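Long-range contact in 336aa long hypothetical dTDP-glucose 4,6-dehydratase (Pyrococcus horikoshii, PDB 2HUN), which binds NAD(+) in a Rossmann-type domain and probably acts as a dTDP-glucose 4,6-dehydratase: residues 157-162 and 175-180. Residues are numbered along the deposited sequence; the frame is centred on the assembly and turned at random.
Sequences ASDMLV and ITRCTN. With NAD (nicotinamide-adenine-dinucleotide), chain C.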
loop_
_atom_site.group_PDB
_atom_site.type_symbol
_atom_site.label_atom_id
_atom_site.label_comp_id
_atom_site.label_asym_id
_atom_site.label_seq_id
_atom_site.Cartn_x
_atom_site.Cartn_y
_atom_site.Cartn_z
ATOM N N ALA A 157 -0.095 2.496 -1.492
ATOM C CA ALA A 157 0.381 1.271 -2.117
ATOM C C ALA A 157 1.843 1.419 -2.506
ATOM O O ALA A 157 2.622 0.477 -2.349
ATOM C CB ALA A 157 -0.455 0.942 -3.353
ATOM N N SER A 158 2.222 2.591 -3.018
ATOM C CA SER A 158 3.611 2.807 -3.409
ATOM C C SER A 158 4.518 2.779 -2.180
ATOM O O SER A 158 5.625 2.248 -2.244
ATOM C CB SER A 158 3.785 4.124 -4.191
ATOM O OG SER A 158 3.593 5.274 -3.385
ATOM N N ASP A 159 4.057 3.337 -1.062
ATOM C CA ASP A 159 4.858 3.313 0.168
ATOM C C ASP A 159 5.187 1.860 0.540
ATOM O O ASP A 159 6.325 1.533 0.884
ATOM C CB ASP A 159 4.098 3.952 1.342
ATOM C CG ASP A 159 4.013 5.462 1.243
ATOM O OD1 ASP A 159 4.460 6.018 0.223
ATOM O OD2 ASP A 159 3.494 6.096 2.192
ATOM N N MET A 160 4.183 0.992 0.480
ATOM C CA MET A 160 4.370 -0.410 0.833
ATOM C C MET A 160 5.433 -1.096 -0.030
ATOM O O MET A 160 6.244 -1.881 0.485
ATOM C CB MET A 160 3.034 -1.175 0.738
ATOM C CG MET A 160 1.964 -0.705 1.723
ATOM S SD MET A 160 2.546 -0.616 3.445
ATOM C CE MET A 160 3.043 1.057 3.576
ATOM N N LEU A 161 5.437 -0.807 -1.333
ATOM C CA LEU A 161 6.425 -1.415 -2.223
ATOM C C LEU A 161 7.819 -0.963 -1.810
ATOM O O LEU A 161 8.748 -1.765 -1.755
ATOM C CB LEU A 161 6.173 -1.026 -3.686
ATOM C CG LEU A 161 4.818 -1.422 -4.280
ATOM C CD1 LEU A 161 4.771 -1.025 -5.752
ATOM C CD2 LEU A 161 4.602 -2.913 -4.124
ATOM N N VAL A 162 7.965 0.322 -1.506
ATOM C CA VAL A 162 9.263 0.836 -1.091
ATOM C C VAL A 162 9.772 0.129 0.163
ATOM O O VAL A 162 10.941 -0.233 0.238
ATOM C CB VAL A 162 9.217 2.356 -0.835
ATOM C CG1 VAL A 162 10.534 2.826 -0.245
ATOM C CG2 VAL A 162 8.955 3.083 -2.141
ATOM N N ILE A 175 11.278 7.063 3.432
ATOM C CA ILE A 175 10.019 7.599 2.934
ATOM C C ILE A 175 9.673 8.842 3.745
ATOM O O ILE A 175 9.885 8.875 4.959
ATOM C CB ILE A 175 8.858 6.586 3.118
ATOM C CG1 ILE A 175 9.084 5.343 2.255
ATOM C CG2 ILE A 175 7.526 7.245 2.777
ATOM C CD1 ILE A 175 8.121 4.206 2.582
ATOM N N THR A 176 9.160 9.870 3.074
ATOM C CA THR A 176 8.738 11.079 3.770
ATOM C C THR A 176 7.235 11.281 3.546
ATOM O O THR A 176 6.697 10.915 2.493
ATOM C CB THR A 176 9.489 12.337 3.261
ATOM O OG1 THR A 176 9.284 12.485 1.850
ATOM C CG2 THR A 176 10.981 12.213 3.538
ATOM N N ARG A 177 6.562 11.844 4.544
ATOM C CA ARG A 177 5.133 12.130 4.451
ATOM C C ARG A 177 4.925 13.520 5.037
ATOM O O ARG A 177 5.194 13.759 6.220
ATOM C CB ARG A 177 4.310 11.084 5.227
ATOM C CG ARG A 177 4.219 9.723 4.536
ATOM C CD ARG A 177 3.609 8.672 5.449
ATOM N NE ARG A 177 3.504 7.357 4.816
ATOM C CZ ARG A 177 3.346 6.226 5.504
ATOM N NH1 ARG A 177 3.283 6.270 6.830
ATOM N NH2 ARG A 177 3.247 5.062 4.874
ATOM N N CYS A 178 4.448 14.440 4.206
ATOM C CA CYS A 178 4.248 15.813 4.641
ATOM C C CYS A 178 2.815 16.302 4.480
ATOM O O CYS A 178 2.024 15.739 3.720
ATOM C CB CYS A 178 5.164 16.739 3.842
ATOM S SG CYS A 178 4.696 16.800 2.099
ATOM N N THR A 179 2.511 17.385 5.184
ATOM C CA THR A 179 1.193 17.990 5.144
ATOM C C THR A 179 1.100 18.915 3.934
ATOM O O THR A 179 1.871 18.786 2.986
ATOM C CB THR A 179 0.929 18.793 6.433
ATOM O OG1 THR A 179 1.888 19.848 6.540
ATOM C CG2 THR A 179 1.061 17.888 7.646
ATOM N N ASN A 180 0.171 19.862 3.976
ATOM C CA ASN A 180 -0.032 20.782 2.862
ATOM C C ASN A 180 1.090 21.791 2.648
ATOM O O ASN A 180 1.434 22.543 3.556
ATOM C CB ASN A 180 -1.350 21.520 3.057
ATOM C CG ASN A 180 -2.507 20.580 3.266
ATOM O OD1 ASN A 180 -2.940 19.890 2.341
ATOM N ND2 ASN A 180 -3.007 20.528 4.499
HETATM P PA NAD C . 2.562 18.628 -8.899
HETATM O O1A NAD C . 1.284 18.107 -9.411
HETATM O O2A NAD C . 2.791 20.100 -8.856
HETATM O O5B NAD C . 3.726 17.995 -9.802
HETATM C C5B NAD C . 3.883 16.585 -10.019
HETATM C C4B NAD C . 5.026 16.492 -11.038
HETATM O O4B NAD C . 5.337 15.113 -11.317
HETATM C C3B NAD C . 4.628 17.147 -12.392
HETATM O O3B NAD C . 5.692 17.984 -12.874
HETATM C C2B NAD C . 4.295 15.933 -13.279
HETATM O O2B NAD C . 4.440 16.116 -14.688
HETATM C C1B NAD C . 5.228 14.861 -12.715
HETATM N N9A NAD C . 4.748 13.476 -12.913
HETATM C C8A NAD C . 3.560 12.944 -12.570
HETATM N N7A NAD C . 3.531 11.661 -12.926
HETATM C C5A NAD C . 4.692 11.356 -13.498
HETATM C C6A NAD C . 5.250 10.181 -14.072
HETATM N N6A NAD C . 4.602 9.027 -14.143
HETATM N N1A NAD C . 6.563 10.277 -14.592
HETATM C C2A NAD C . 7.265 11.491 -14.534
HETATM N N3A NAD C . 6.737 12.598 -13.995
HETATM C C4A NAD C . 5.479 12.521 -13.489
HETATM O O3 NAD C . 2.572 18.172 -7.376
HETATM P PN NAD C . 3.525 18.368 -6.127
HETATM O O1N NAD C . 2.617 19.034 -5.149
HETATM O O2N NAD C . 4.741 19.134 -6.466
HETATM O O5D NAD C . 3.773 16.875 -5.559
HETATM C C5D NAD C . 5.065 16.288 -5.382
HETATM C C4D NAD C . 4.935 15.070 -4.432
HETATM O O4D NAD C . 4.668 15.499 -3.086
HETATM C C3D NAD C . 3.817 14.108 -4.854
HETATM O O3D NAD C . 4.311 12.749 -4.728
HETATM C C2D NAD C . 2.679 14.411 -3.839
HETATM O O2D NAD C . 1.887 13.239 -3.627
HETATM C C1D NAD C . 3.468 14.853 -2.617
HETATM N N1N NAD C . 2.754 15.775 -1.710
HETATM C C2N NAD C . 2.407 17.115 -2.091
HETATM C C3N NAD C . 1.739 17.933 -1.163
HETATM C C7N NAD C . 1.345 19.389 -1.500
HETATM O O7N NAD C . 0.920 20.116 -0.592
HETATM N N7N NAD C . 1.485 19.835 -2.742
HETATM C C4N NAD C . 1.413 17.434 0.124
HETATM C C5N NAD C . 1.759 16.113 0.478
HETATM C C6N NAD C . 2.431 15.275 -0.426
#
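Asp-159 and Arg-177 reach toward each other tip to tip, joining helix 150-168 to strand 172-182 of the central sheet. The guanidinium presents its side, so that NE and NH2 converge on a single carboxylate oxygen: Arg-177 NE and NH2 each lie 2.9 Å from Asp-159 OD2, with N-H...O angles of 146° and 145°. OD2 lies in the guanidinium plane; NE meets it nearly in line with its C-O bond, NH2 on the anti side, and the two flat groups are tilted 26° apart. The Arg-177 chain is extended from CG to NE, which sets NE beside Asp-159 OD2. Met-160 CE comes to 4.2 Å from Arg-177 NH2, near the plane at its edge.

Beside this bridge, Val-162 and Ile-175 make an apolar tip-to-tip contact, CG1 to CG1 at 3.8 Å, and Ile-175 CD1 lies 3.6 Å from Asp-159 O. Ser-126 OG is hydrogen-bonded to Asp-159 OD1, and Tyr-131 OH to Arg-177 NH1. Farther along the strand, Cys-178 SG packs 3.4 Å from NAD C5N. Attraction between the buried charges probably repays part of their desolvation cost, and would help hold the helix bearing NAD-binding Tyr-151 and Lys-155 against the nicotinamide-lining strand.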